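Long-range contact in putative short-chain dehydrogenase/reductase (Burkholderia xenovorans, PDB 5IZ4), which probably works as an NAD(P)-dependent oxidoreductase of the short-chain dehydrogenase/reductase family, and binds ADP in its Rossmann-fold nucleotide pocket: residues Ala199-Asp207 and Val235-Ala245. Residues are numbered along the deposited sequence; the frame is centred on the assembly and turned at random.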
loop_
_atom_site.group_PDB
_atom_site.type_symbol
_atom_site.label_atom_id
_atom_site.label_comp_id
_atom_site.label_asym_id
_atom_site.label_seq_id
_atom_site.Cartn_x
_atom_site.Cartn_y
_atom_site.Cartn_z
ATOM N N ALA A 199 4.101 10.460 9.378
ATOM C CA ALA A 199 4.549 11.321 8.294
ATOM C C ALA A 199 3.338 11.910 7.589
ATOM O O ALA A 199 2.246 11.328 7.608
ATOM C CB ALA A 199 5.436 10.573 7.276
ATOM N N LEU A 200 3.537 13.086 6.990
ATOM C CA LEU A 200 2.516 13.728 6.166
ATOM C C LEU A 200 2.998 13.750 4.722
ATOM O O LEU A 200 4.174 14.002 4.467
ATOM C CB LEU A 200 2.240 15.164 6.627
ATOM C CG LEU A 200 1.961 15.363 8.111
ATOM C CD1 LEU A 200 1.533 16.793 8.421
ATOM C CD2 LEU A 200 0.899 14.400 8.512
ATOM N N ALA A 201 2.092 13.503 3.768
ATOM C CA ALA A 201 2.466 13.487 2.354
ATOM C C ALA A 201 1.599 14.501 1.618
ATOM O O ALA A 201 0.582 14.139 1.004
ATOM C CB ALA A 201 2.333 12.090 1.746
ATOM N N PRO A 202 1.973 15.776 1.659
ATOM C CA PRO A 202 1.234 16.791 0.906
ATOM C C PRO A 202 1.444 16.622 -0.588
ATOM O O PRO A 202 2.487 16.142 -1.046
ATOM C CB PRO A 202 1.841 18.120 1.387
ATOM C CG PRO A 202 2.758 17.778 2.510
ATOM C CD PRO A 202 3.128 16.337 2.376
ATOM N N GLY A 203 0.438 17.042 -1.347
ATOM C CA GLY A 203 0.591 17.208 -2.777
ATOM C C GLY A 203 0.999 18.631 -3.097
ATOM O O GLY A 203 2.018 19.109 -2.592
ATOM N N MET A 204 0.213 19.318 -3.926
ATOM C CA MET A 204 0.543 20.679 -4.334
ATOM C C MET A 204 0.250 21.646 -3.195
ATOM O O MET A 204 -0.846 21.630 -2.626
ATOM C CB MET A 204 -0.254 21.074 -5.577
ATOM C CG MET A 204 0.000 20.196 -6.792
ATOM S SD MET A 204 1.750 20.191 -7.236
ATOM C CE MET A 204 2.206 18.508 -6.800
ATOM N N VAL A 205 1.230 22.480 -2.853
ATOM C CA VAL A 205 1.081 23.460 -1.783
ATOM C C VAL A 205 1.509 24.823 -2.310
ATOM O O VAL A 205 2.619 24.976 -2.840
ATOM C CB VAL A 205 1.889 23.077 -0.526
ATOM C CG1 VAL A 205 1.723 24.135 0.555
ATOM C CG2 VAL A 205 1.447 21.723 0.003
ATOM N N ASP A 206 0.643 25.816 -2.157
ATOM C CA ASP A 206 0.947 27.173 -2.607
ATOM C C ASP A 206 1.375 28.016 -1.409
ATOM O O ASP A 206 0.554 28.338 -0.545
ATOM C CB ASP A 206 -0.254 27.790 -3.313
ATOM C CG ASP A 206 0.035 29.178 -3.843
ATOM O OD1 ASP A 206 1.226 29.531 -4.001
ATOM O OD2 ASP A 206 -0.935 29.915 -4.105
ATOM N N ASP A 207 2.659 28.389 -1.376
ATOM C CA ASP A 207 3.204 29.186 -0.285
ATOM C C ASP A 207 2.925 30.679 -0.434
ATOM O O ASP A 207 3.334 31.457 0.435
ATOM C CB ASP A 207 4.714 28.952 -0.169
ATOM C CG ASP A 207 5.057 27.503 0.124
ATOM O OD1 ASP A 207 4.883 27.073 1.281
ATOM O OD2 ASP A 207 5.506 26.793 -0.802
ATOM N N VAL A 235 -5.602 23.673 -4.756
ATOM C CA VAL A 235 -4.302 23.381 -4.160
ATOM C C VAL A 235 -4.405 23.588 -2.654
ATOM O O VAL A 235 -5.323 24.241 -2.152
ATOM C CB VAL A 235 -3.183 24.255 -4.753
ATOM C CG1 VAL A 235 -3.113 24.038 -6.242
ATOM C CG2 VAL A 235 -3.438 25.726 -4.438
ATOM N N SER A 236 -3.446 23.025 -1.926
ATOM C CA SER A 236 -3.401 23.209 -0.480
ATOM C C SER A 236 -2.650 24.484 -0.123
ATOM O O SER A 236 -1.748 24.918 -0.840
ATOM C CB SER A 236 -2.717 22.025 0.210
ATOM O OG SER A 236 -3.512 20.859 0.125
ATOM N N ARG A 237 -3.034 25.082 0.992
ATOM C CA ARG A 237 -2.236 26.134 1.595
ATOM C C ARG A 237 -1.535 25.578 2.825
ATOM O O ARG A 237 -1.962 24.564 3.383
ATOM C CB ARG A 237 -3.107 27.342 1.953
ATOM C CG ARG A 237 -3.497 28.131 0.699
ATOM C CD ARG A 237 -4.517 29.217 0.971
ATOM N NE ARG A 237 -3.896 30.487 1.336
ATOM C CZ ARG A 237 -3.424 31.368 0.459
ATOM N NH1 ARG A 237 -3.487 31.117 -0.842
ATOM N NH2 ARG A 237 -2.884 32.501 0.883
ATOM N N PRO A 238 -0.414 26.172 3.242
ATOM C CA PRO A 238 0.347 25.570 4.350
ATOM C C PRO A 238 -0.473 25.337 5.608
ATOM O O PRO A 238 -0.243 24.334 6.293
ATOM C CB PRO A 238 1.472 26.583 4.588
ATOM C CG PRO A 238 1.674 27.223 3.267
ATOM C CD PRO A 238 0.308 27.296 2.626
ATOM N N ALA A 239 -1.438 26.214 5.909
ATOM C CA ALA A 239 -2.240 26.081 7.126
ATOM C C ALA A 239 -2.930 24.725 7.235
ATOM O O ALA A 239 -3.088 24.201 8.345
ATOM C CB ALA A 239 -3.272 27.205 7.188
ATOM N N GLU A 240 -3.356 24.131 6.116
ATOM C CA GLU A 240 -4.026 22.825 6.150
ATOM C C GLU A 240 -3.084 21.728 6.622
ATOM O O GLU A 240 -3.494 20.778 7.301
ATOM C CB GLU A 240 -4.549 22.450 4.764
ATOM C CG GLU A 240 -5.475 23.434 4.106
ATOM C CD GLU A 240 -5.581 23.166 2.618
ATOM O OE1 GLU A 240 -5.434 21.991 2.221
ATOM O OE2 GLU A 240 -5.777 24.129 1.845
ATOM N N ILE A 241 -1.816 21.814 6.214
ATOM C CA ILE A 241 -0.853 20.805 6.633
ATOM C C ILE A 241 -0.529 20.984 8.110
ATOM O O ILE A 241 -0.336 20.004 8.842
ATOM C CB ILE A 241 0.413 20.874 5.757
ATOM C CG1 ILE A 241 0.026 20.888 4.275
ATOM C CG2 ILE A 241 1.325 19.677 6.059
ATOM C CD1 ILE A 241 -0.841 19.691 3.834
ATOM N N ALA A 242 -0.468 22.243 8.565
ATOM C CA ALA A 242 -0.328 22.537 9.989
ATOM C C ALA A 242 -1.486 21.954 10.793
ATOM O O ALA A 242 -1.274 21.400 11.877
ATOM C CB ALA A 242 -0.243 24.049 10.205
ATOM N N GLU A 243 -2.718 22.076 10.284
ATOM C CA GLU A 243 -3.863 21.491 10.987
ATOM C C GLU A 243 -3.690 19.991 11.157
ATOM O O GLU A 243 -4.006 19.434 12.214
ATOM C CB GLU A 243 -5.180 21.763 10.242
ATOM C CG GLU A 243 -5.766 23.157 10.377
ATOM C CD GLU A 243 -6.204 23.526 11.797
ATOM O OE1 GLU A 243 -6.202 24.732 12.096
ATOM O OE2 GLU A 243 -6.560 22.632 12.596
ATOM N N LEU A 244 -3.214 19.314 10.110
ATOM C CA LEU A 244 -2.990 17.878 10.195
ATOM C C LEU A 244 -1.890 17.550 11.204
ATOM O O LEU A 244 -2.020 16.599 11.984
ATOM C CB LEU A 244 -2.656 17.344 8.801
ATOM C CG LEU A 244 -2.475 15.854 8.516
ATOM C CD1 LEU A 244 -3.700 15.039 8.902
ATOM C CD2 LEU A 244 -2.165 15.673 7.036
ATOM N N ALA A 245 -0.804 18.328 11.223
ATOM C CA ALA A 245 0.242 18.073 12.205
ATOM C C ALA A 245 -0.283 18.275 13.619
ATOM O O ALA A 245 0.041 17.499 14.530
ATOM C CB ALA A 245 1.449 18.984 11.952
HETATM O O HOH W 1 -1.571 19.241 -1.371
#
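With chi1 of -51° Leu200 turns CG beside its own backbone N, while Leu244 carries CG on the far side from its N (chi1 -175°), and the two side chains meet tip to tip, CD2 of Leu200 lying 3.6 Å from CD2 of Leu244. The other methyl of Leu200, CD1, slides alongside Ile241 to touch CG2 at 3.7 Å. Ile241 puts CD1 against CB of Pro202, where strand 195-202 ends. Strand 199-202 and helix residues 238-245 run nearly antiparallel, 158° between their directions; the latter belong to helix 238-250, packed lengthwise on the parallel sheet of the Rossmann fold beside helix 25-36.

Past the strand, the backbones of Val205 and Ser236 form a single bridge. Ser236 N donates to Met204 O at 3.0 Å, tilted from the carbonyl plane, and Asp206 N returns a straighter bond to Ser236 O (2.9 Å). Between these, Val205 CA brings a CH...O contact to Ser236 O at 3.3 Å, and its CG1 packs on CD of Pro238. A water donates to Met204 O and hydrogen-bonds Ser236 OG at 2.9 Å, so Met204 O is gripped twice. Asp206 OD1 takes the backbone N-H of Gly208. Apolar packing thus joins strand and helix, whereas backbone bonds and a water, besides Val205 on Pro238, hold the loop leading to Asp207, which in the conformer given lies next to the bound ADP.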